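Local coordinates for protein transcription initiation factor IIB (Methanocaldococcus jannaschii, PDB 5O9J) that carries a mini-intein of the HINT fold that probably catalyses its own excision from the host factor by protein splicing, at residues V54-S59 with K64-S69; I82-N87 with D118-A123; K89-R94 with E155-Y160. One frame throughout, in Å; residues are numbered along the deposited sequence.

How the contacts relate
Contact 1 lies in the hairpin of strands 52-57 and 63-67, at the edge of one four-stranded antiparallel sheet, on the opposite side of the chain's centre from contacts 2 and 3. Its centre is about 26 Å from that of contact 2 and 23 Å from that of contact 3, and along the chain it closes before either opens. Contacts 2 and 3 have centres about 17 Å apart and interleave in sequence. They meet where strands 79-84 and 88-92 pair in a second four-stranded sheet, Ile-82 N lying 3.0 Å from Val-90 O. The contacts thus sample two separate sheets of the HINT fold and the loop that leaves one of them, consistent with a compact self-splicing domain.

Contact 1 (V54-S59 with K64-S69)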
loop_
_atom_site.group_PDB
_atom_site.type_symbol
_atom_site.label_atom_id
_atom_site.label_comp_id
_atom_site.label_asym_id
_atom_site.label_seq_id
_atom_site.Cartn_x
_atom_site.Cartn_y
_atom_site.Cartn_z
ATOM N N VAL A 54 2.785 -8.847 -9.476
ATOM C CA VAL A 54 2.848 -8.664 -8.032
ATOM C C VAL A 54 1.781 -9.525 -7.351
ATOM O O VAL A 54 0.789 -9.913 -7.982
ATOM C CB VAL A 54 2.664 -7.181 -7.659
ATOM C CG1 VAL A 54 1.223 -6.735 -7.892
ATOM C CG2 VAL A 54 3.110 -6.908 -6.225
ATOM N N ILE A 55 1.989 -9.844 -6.078
ATOM C CA ILE A 55 0.979 -10.576 -5.321
ATOM C C ILE A 55 -0.201 -9.664 -5.056
ATOM O O ILE A 55 -0.047 -8.575 -4.522
ATOM C CB ILE A 55 1.508 -11.115 -3.975
ATOM C CG1 ILE A 55 2.573 -12.178 -4.214
ATOM C CG2 ILE A 55 0.358 -11.699 -3.147
ATOM C CD1 ILE A 55 2.084 -13.368 -5.046
ATOM N N ALA A 56 -1.381 -10.110 -5.453
ATOM C CA ALA A 56 -2.578 -9.336 -5.240
ATOM C C ALA A 56 -3.744 -10.267 -4.994
ATOM O O ALA A 56 -3.673 -11.457 -5.278
ATOM C CB ALA A 56 -2.852 -8.438 -6.432
ATOM N N PHE A 57 -4.818 -9.703 -4.465
ATOM C CA PHE A 57 -6.063 -10.416 -4.238
ATOM C C PHE A 57 -7.004 -10.215 -5.428
ATOM O O PHE A 57 -7.569 -9.137 -5.600
ATOM C CB PHE A 57 -6.702 -9.907 -2.957
ATOM C CG PHE A 57 -7.926 -10.629 -2.582
ATOM C CD1 PHE A 57 -7.865 -11.836 -1.884
ATOM C CD2 PHE A 57 -9.158 -10.129 -2.962
ATOM C CE1 PHE A 57 -9.030 -12.489 -1.555
ATOM C CE2 PHE A 57 -10.293 -10.780 -2.640
ATOM C CZ PHE A 57 -10.261 -11.954 -1.927
ATOM N N ASN A 58 -7.187 -11.242 -6.254
ATOM C CA ASN A 58 -7.884 -11.026 -7.522
ATOM C C ASN A 58 -9.413 -11.104 -7.446
ATOM O O ASN A 58 -9.983 -11.367 -6.383
ATOM C CB ASN A 58 -7.369 -12.006 -8.585
ATOM C CG ASN A 58 -7.786 -13.463 -8.332
ATOM O OD1 ASN A 58 -8.444 -13.799 -7.342
ATOM N ND2 ASN A 58 -7.399 -14.333 -9.252
ATOM N N SER A 59 -10.061 -10.876 -8.591
ATOM C CA SER A 59 -11.523 -10.879 -8.701
ATOM C C SER A 59 -12.166 -12.232 -8.379
ATOM O O SER A 59 -13.362 -12.305 -8.105
ATOM C CB SER A 59 -11.947 -10.442 -10.110
ATOM O OG SER A 59 -11.478 -9.136 -10.409
ATOM N N LYS A 64 -2.775 -14.247 -5.594
ATOM C CA LYS A 64 -2.070 -14.775 -6.756
ATOM C C LYS A 64 -1.170 -13.710 -7.384
ATOM O O LYS A 64 -1.392 -12.520 -7.190
ATOM C CB LYS A 64 -3.069 -15.259 -7.817
ATOM C CG LYS A 64 -3.681 -16.624 -7.586
ATOM C CD LYS A 64 -4.318 -17.120 -8.876
ATOM C CE LYS A 64 -4.514 -18.630 -8.863
ATOM N NZ LYS A 64 -5.346 -19.064 -7.714
ATOM N N PHE A 65 -0.179 -14.133 -8.158
ATOM C CA PHE A 65 0.562 -13.199 -8.994
ATOM C C PHE A 65 -0.349 -12.620 -10.071
ATOM O O PHE A 65 -1.031 -13.361 -10.777
ATOM C CB PHE A 65 1.774 -13.875 -9.631
ATOM C CG PHE A 65 2.936 -14.026 -8.695
ATOM C CD1 PHE A 65 3.605 -12.910 -8.218
ATOM C CD2 PHE A 65 3.350 -15.284 -8.282
ATOM C CE1 PHE A 65 4.670 -13.041 -7.363
ATOM C CE2 PHE A 65 4.416 -15.426 -7.420
ATOM C CZ PHE A 65 5.077 -14.307 -6.957
ATOM N N MET A 66 -0.374 -11.292 -10.171
ATOM C CA MET A 66 -1.191 -10.584 -11.159
ATOM C C MET A 66 -0.341 -9.561 -11.901
ATOM O O MET A 66 0.463 -8.853 -11.280
ATOM C CB MET A 66 -2.374 -9.864 -10.502
ATOM C CG MET A 66 -3.366 -10.771 -9.765
ATOM S SD MET A 66 -4.418 -11.684 -10.901
ATOM C CE MET A 66 -5.389 -10.365 -11.626
ATOM N N PRO A 67 -0.530 -9.471 -13.227
ATOM C CA PRO A 67 0.176 -8.506 -14.080
ATOM C C PRO A 67 0.080 -7.069 -13.598
ATOM O O PRO A 67 -1.004 -6.594 -13.268
ATOM C CB PRO A 67 -0.542 -8.646 -15.429
ATOM C CG PRO A 67 -1.010 -10.057 -15.446
ATOM C CD PRO A 67 -1.425 -10.336 -14.016
ATOM N N VAL A 68 1.219 -6.387 -13.580
ATOM C CA VAL A 68 1.261 -4.940 -13.393
ATOM C C VAL A 68 1.303 -4.306 -14.783
ATOM O O VAL A 68 2.112 -4.702 -15.623
ATOM C CB VAL A 68 2.482 -4.507 -12.567
ATOM C CG1 VAL A 68 2.537 -2.973 -12.419
ATOM C CG2 VAL A 68 2.457 -5.191 -11.192
ATOM N N SER A 69 0.423 -3.347 -15.041
ATOM C CA SER A 69 0.357 -2.749 -16.372
ATOM C C SER A 69 1.289 -1.552 -16.480
ATOM O O SER A 69 1.949 -1.362 -17.496
ATOM C CB SER A 69 -1.073 -2.335 -16.703
ATOM O OG SER A 69 -1.569 -1.476 -15.695
#
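Val-54 pairs with Met-66 through two backbone hydrogen bonds, Val-54 N to Met-66 O at 2.9 Å and Met-66 N to Val-54 O at 2.8 Å. Its CG1, in the crowded position between backbone N and carbonyl carbon (chi1 71°), meets Val-68 CG2 at 3.8 Å. Ile-55 faces Phe-65 in a non-hydrogen-bonded pair, and here the side chains do the work. With chi2 at -58° the isoleucine chain bends so that CD1 lies above the middle of the Phe-65 ring, 3.5 Å from its centroid, in a CH-pi contact only 11° off the ring normal. With an alanine at Phe-65 the Ile-55 methyl is likely to lose the flat surface it rests on, leaving a gap on this face of the hairpin. Ala-56 restores the hydrogen-bonded pattern with Lys-64: Ala-56 N to Lys-64 O is 3.0 Å and Lys-64 N to Ala-56 O 2.9 Å. On the same face as Ala-56, Met-66 folds back at chi2 and chi3, bringing SD within 3.8 Å of Asn-58 CB. The amide of Asn-58 turns into the loop instead, OD1 accepting from Lys-62 N. This beta hairpin joins strand 52-57 to edge strand 63-67; strand 10-15 lies on the other flank of 52-57 and touches Phe-65 through Ile-12 and Lys-14, while strand 171-174 packs against Val-54, Ile-55 and Ala-56.

Contact 2 (I82-N87 with D118-A123); sequences IVVEGN and DILVLA
Two residues before Leu-120, which meets Ile-82 and Val-84 across this contact, Asp-118 OD2 is gripped twice, by a salt bridge from Arg-102 NH1 and a hydrogen bond from Lys-115 N. Both bonds are made just ahead of strand 119-123. The contact itself is wholly apolar and buried. One methyl carries it: Leu-120 CD1 sits 4.0 Å from Ile-82 CG2 and 4.1 Å from Val-84 CG1, touching two residues that point the same way from strand 79-84. Leu-120 keeps CG beside its backbone N (chi1 -65°) and extends at chi2, so CD1 reaches across to both partners; its side chain runs at about a right angle to that of Val-84. The backbones stay well apart, with Val-84 CA and Leu-120 CA 8.2 Å from each other, so the segments meet only through side-chain methyls and about 127 Å² is buried. Leu-114 lies against both Ile-82 and Leu-120, and Ile-148 of the intervening strand also touches Leu-120. Strands 79-84 and 119-123 flank strand 143-154 on either side; side chains of these two non-neighbouring strands meet across it on one face of the antiparallel sheet, in the all-beta HINT fold.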
loop_
_atom_site.group_PDB
_atom_site.type_symbol
_atom_site.label_atom_id
_atom_site.label_comp_id
_atom_site.label_asym_id
_atom_site.label_seq_id
_atom_site.Cartn_x
_atom_site.Cartn_y
_atom_site.Cartn_z
ATOM N N ILE A 82 1.832 5.589 11.487
ATOM C CA ILE A 82 0.924 5.113 12.526
ATOM C C ILE A 82 1.583 3.995 13.310
ATOM O O ILE A 82 2.025 3.014 12.724
ATOM C CB ILE A 82 -0.398 4.578 11.947
ATOM C CG1 ILE A 82 -1.064 5.619 11.055
ATOM C CG2 ILE A 82 -1.345 4.178 13.069
ATOM C CD1 ILE A 82 -2.283 5.079 10.328
ATOM N N VAL A 83 1.654 4.138 14.629
ATOM C CA VAL A 83 2.234 3.091 15.460
ATOM C C VAL A 83 1.188 2.567 16.433
ATOM O O VAL A 83 0.591 3.345 17.176
ATOM C CB VAL A 83 3.466 3.598 16.231
ATOM C CG1 VAL A 83 4.158 2.444 16.925
ATOM C CG2 VAL A 83 4.426 4.296 15.282
ATOM N N VAL A 84 0.957 1.254 16.415
ATOM C CA VAL A 84 -0.064 0.638 17.263
ATOM C C VAL A 84 0.567 -0.306 18.277
ATOM O O VAL A 84 1.775 -0.537 18.229
ATOM C CB VAL A 84 -1.114 -0.137 16.429
ATOM C CG1 VAL A 84 -1.850 0.803 15.475
ATOM C CG2 VAL A 84 -0.463 -1.279 15.660
ATOM N N GLU A 85 -0.249 -0.834 19.196
ATOM C CA GLU A 85 0.204 -1.819 20.188
ATOM C C GLU A 85 1.054 -2.925 19.570
ATOM O O GLU A 85 0.757 -3.408 18.473
ATOM C CB GLU A 85 -0.976 -2.492 20.894
ATOM C CG GLU A 85 -2.070 -1.611 21.445
ATOM C CD GLU A 85 -3.263 -2.453 21.903
ATOM O OE1 GLU A 85 -3.053 -3.628 22.280
ATOM O OE2 GLU A 85 -4.412 -1.964 21.860
ATOM N N GLY A 86 2.090 -3.348 20.289
ATOM C CA GLY A 86 3.006 -4.357 19.783
ATOM C C GLY A 86 4.041 -3.764 18.841
ATOM O O GLY A 86 4.778 -4.487 18.168
ATOM N N ASN A 87 4.090 -2.436 18.802
ATOM C CA ASN A 87 5.003 -1.700 17.933
ATOM C C ASN A 87 4.903 -2.109 16.466
ATOM O O ASN A 87 5.914 -2.176 15.770
ATOM C CB ASN A 87 6.446 -1.851 18.422
ATOM C CG ASN A 87 6.761 -0.928 19.586
ATOM O OD1 ASN A 87 6.556 -1.280 20.749
ATOM N ND2 ASN A 87 7.248 0.271 19.275
ATOM N N ASP A 118 -7.200 5.768 19.295
ATOM C CA ASP A 118 -8.130 5.185 18.327
ATOM C C ASP A 118 -7.889 3.693 18.209
ATOM O O ASP A 118 -6.755 3.230 18.333
ATOM C CB ASP A 118 -7.985 5.837 16.950
ATOM C CG ASP A 118 -9.090 6.829 16.651
ATOM O OD1 ASP A 118 -10.191 6.679 17.218
ATOM O OD2 ASP A 118 -8.860 7.755 15.841
ATOM N N ILE A 119 -8.961 2.943 17.979
ATOM C CA ILE A 119 -8.858 1.502 17.796
ATOM C C ILE A 119 -8.920 1.143 16.316
ATOM O O ILE A 119 -9.940 1.346 15.663
ATOM C CB ILE A 119 -9.974 0.745 18.542
ATOM C CG1 ILE A 119 -9.888 1.017 20.046
ATOM C CG2 ILE A 119 -9.886 -0.755 18.258
ATOM C CD1 ILE A 119 -10.892 0.225 20.865
ATOM N N LEU A 120 -7.814 0.624 15.796
ATOM C CA LEU A 120 -7.755 0.182 14.413
ATOM C C LEU A 120 -8.097 -1.292 14.305
ATOM O O LEU A 120 -7.835 -2.074 15.217
ATOM C CB LEU A 120 -6.371 0.433 13.818
ATOM C CG LEU A 120 -5.969 1.900 13.681
ATOM C CD1 LEU A 120 -4.689 2.035 12.854
ATOM C CD2 LEU A 120 -7.103 2.696 13.061
ATOM N N VAL A 121 -8.699 -1.662 13.185
ATOM C CA VAL A 121 -8.963 -3.059 12.909
ATOM C C VAL A 121 -7.955 -3.546 11.882
ATOM O O VAL A 121 -7.974 -3.120 10.736
ATOM C CB VAL A 121 -10.393 -3.280 12.394
ATOM C CG1 VAL A 121 -10.685 -4.780 12.264
ATOM C CG2 VAL A 121 -11.396 -2.617 13.330
ATOM N N LEU A 122 -7.056 -4.426 12.303
ATOM C CA LEU A 122 -6.058 -4.953 11.391
ATOM C C LEU A 122 -6.413 -6.370 11.008
ATOM O O LEU A 122 -7.002 -7.101 11.798
ATOM C CB LEU A 122 -4.662 -4.911 12.015
ATOM C CG LEU A 122 -3.940 -3.559 11.983
ATOM C CD1 LEU A 122 -4.523 -2.597 12.994
ATOM C CD2 LEU A 122 -2.446 -3.740 12.213
ATOM N N ALA A 123 -6.056 -6.761 9.797
ATOM C CA ALA A 123 -6.189 -8.157 9.421
ATOM C C ALA A 123 -5.159 -8.952 10.211
ATOM O O ALA A 123 -4.109 -8.432 10.584
ATOM C CB ALA A 123 -5.997 -8.343 7.932
#

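Contact 3 (K89-R94 with E155-Y160)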
loop_
_atom_site.group_PDB
_atom_site.type_symbol
_atom_site.label_atom_id
_atom_site.label_comp_id
_atom_site.label_asym_id
_atom_site.label_seq_id
_atom_site.Cartn_x
_atom_site.Cartn_y
_atom_site.Cartn_z
ATOM N N LYS A 89 3.725 -0.849 12.833
ATOM C CA LYS A 89 3.679 0.494 12.279
ATOM C C LYS A 89 3.632 0.500 10.759
ATOM O O LYS A 89 4.061 -0.445 10.104
ATOM C CB LYS A 89 4.879 1.309 12.772
ATOM C CG LYS A 89 6.228 0.771 12.336
ATOM C CD LYS A 89 7.356 1.428 13.119
ATOM C CE LYS A 89 7.480 0.835 14.518
ATOM N NZ LYS A 89 8.632 1.407 15.283
ATOM N N VAL A 90 3.098 1.581 10.204
ATOM C CA VAL A 90 3.000 1.720 8.761
ATOM C C VAL A 90 3.189 3.185 8.390
ATOM O O VAL A 90 2.804 4.070 9.150
ATOM C CB VAL A 90 1.640 1.181 8.238
ATOM C CG1 VAL A 90 0.474 1.973 8.824
ATOM C CG2 VAL A 90 1.598 1.188 6.718
ATOM N N ARG A 91 3.805 3.441 7.241
ATOM C CA ARG A 91 3.962 4.808 6.743
ATOM C C ARG A 91 3.121 5.028 5.498
ATOM O O ARG A 91 3.334 4.370 4.479
ATOM C CB ARG A 91 5.422 5.109 6.415
ATOM C CG ARG A 91 6.384 4.979 7.572
ATOM C CD ARG A 91 7.799 5.288 7.095
ATOM N NE ARG A 91 8.690 5.616 8.200
ATOM C CZ ARG A 91 9.722 6.448 8.100
ATOM N NH1 ARG A 91 10.476 6.690 9.164
ATOM N NH2 ARG A 91 9.996 7.039 6.942
ATOM N N VAL A 92 2.173 5.955 5.566
ATOM C CA VAL A 92 1.300 6.213 4.423
ATOM C C VAL A 92 1.055 7.699 4.208
ATOM O O VAL A 92 1.226 8.509 5.115
ATOM C CB VAL A 92 -0.076 5.504 4.573
ATOM C CG1 VAL A 92 0.100 4.009 4.587
ATOM C CG2 VAL A 92 -0.777 5.959 5.838
ATOM N N THR A 93 0.644 8.047 2.999
ATOM C CA THR A 93 0.285 9.417 2.695
ATOM C C THR A 93 -1.078 9.750 3.271
ATOM O O THR A 93 -1.835 8.870 3.694
ATOM C CB THR A 93 0.275 9.679 1.187
ATOM O OG1 THR A 93 -0.706 8.842 0.566
ATOM C CG2 THR A 93 1.645 9.383 0.591
ATOM N N ARG A 94 -1.377 11.038 3.267
ATOM C CA ARG A 94 -2.542 11.596 3.934
ATOM C C ARG A 94 -3.852 11.067 3.375
ATOM O O ARG A 94 -4.833 10.922 4.102
ATOM C CB ARG A 94 -2.489 13.126 3.830
ATOM C CG ARG A 94 -3.733 13.781 3.272
ATOM C CD ARG A 94 -3.659 15.293 3.389
ATOM N NE ARG A 94 -3.353 15.723 4.750
ATOM C CZ ARG A 94 -2.162 16.170 5.136
ATOM N NH1 ARG A 94 -1.165 16.235 4.259
ATOM N NH2 ARG A 94 -1.965 16.541 6.395
ATOM N N GLU A 155 9.418 12.026 6.923
ATOM C CA GLU A 155 9.789 12.241 5.533
ATOM C C GLU A 155 9.789 10.921 4.805
ATOM O O GLU A 155 10.201 9.903 5.374
ATOM C CB GLU A 155 11.168 12.897 5.414
ATOM C CG GLU A 155 12.198 12.452 6.478
ATOM C CD GLU A 155 11.981 13.034 7.873
ATOM O OE1 GLU A 155 11.768 14.255 7.970
ATOM O OE2 GLU A 155 12.063 12.234 8.824
ATOM N N PRO A 156 9.322 10.926 3.548
ATOM C CA PRO A 156 9.404 9.730 2.708
ATOM C C PRO A 156 10.858 9.325 2.538
ATOM O O PRO A 156 11.712 10.205 2.454
ATOM C CB PRO A 156 8.788 10.180 1.379
ATOM C CG PRO A 156 7.951 11.362 1.719
ATOM C CD PRO A 156 8.666 12.045 2.849
ATOM N N THR A 157 11.139 8.026 2.506
ATOM C CA THR A 157 12.511 7.547 2.388
ATOM C C THR A 157 13.223 8.158 1.179
ATOM O O THR A 157 14.392 8.529 1.264
ATOM C CB THR A 157 12.560 6.019 2.278
ATOM O OG1 THR A 157 11.828 5.438 3.366
ATOM C CG2 THR A 157 13.998 5.524 2.308
ATOM N N SER A 158 12.506 8.284 0.064
ATOM C CA SER A 158 13.114 8.770 -1.174
ATOM C C SER A 158 12.737 10.207 -1.525
ATOM O O SER A 158 13.433 10.863 -2.302
ATOM C CB SER A 158 12.730 7.868 -2.346
ATOM O OG SER A 158 11.376 8.068 -2.714
ATOM N N GLY A 159 11.635 10.690 -0.963
ATOM C CA GLY A 159 11.095 11.982 -1.348
ATOM C C GLY A 159 10.019 11.766 -2.393
ATOM O O GLY A 159 9.467 12.716 -2.949
ATOM N N TYR A 160 9.727 10.491 -2.649
ATOM C CA TYR A 160 8.710 10.088 -3.609
ATOM C C TYR A 160 7.796 9.015 -2.994
ATOM O O TYR A 160 8.195 8.301 -2.077
ATOM C CB TYR A 160 9.363 9.566 -4.894
ATOM C CG TYR A 160 9.915 10.640 -5.831
ATOM C CD1 TYR A 160 11.003 11.434 -5.465
ATOM C CD2 TYR A 160 9.367 10.836 -7.096
ATOM C CE1 TYR A 160 11.513 12.411 -6.332
ATOM C CE2 TYR A 160 9.868 11.798 -7.964
ATOM C CZ TYR A 160 10.937 12.583 -7.579
ATOM O OH TYR A 160 11.430 13.538 -8.449
#
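Arg-91 NH2 lies 3.3 Å from the carbonyl oxygen of Glu-155, the nearest approach in a sparse surface contact of the HINT fold, where a sheet strand meets the loop leading out of that same sheet. Segment 155-160 links strand 143-154, which belongs to the sheet of strand 88-92, to strand 160-165 of the five-stranded sheet. The closer-packed part centres on Arg-91. Its side chain leaves with CG beside the backbone N (chi1 -60°) and runs extended from CG to NE, which carries the guanidinium to the loop backbone; Met-79 touches it on the way, and Glu-81 OE2 forms a long, weak ion pair with its NE. The loose side, where Glu-155 and Thr-157 are exposed to solvent, is made by groups that stop short. The Glu-155 side chain sets off away from Arg-91 and bends back, yet OE2 still stops 5.8 Å from Arg-91 NH1, so any attraction is probably weak, and Thr-157 OG1 stays 4.3 Å from Arg-91 NH2, its hydrogen bond going to Asp-6. Two residues on from Arg-91, Thr-93 OG1 makes a weak hydrogen bond to His-96 ND1, a spacing consistent with the Thr-x-x-His motif of inteins. The loop closes in an ST turn: Ser-158 OG, also bonded to Tyr-162 OH, accepts from Tyr-160 N at 2.9 Å with an N-H...O angle of 135°.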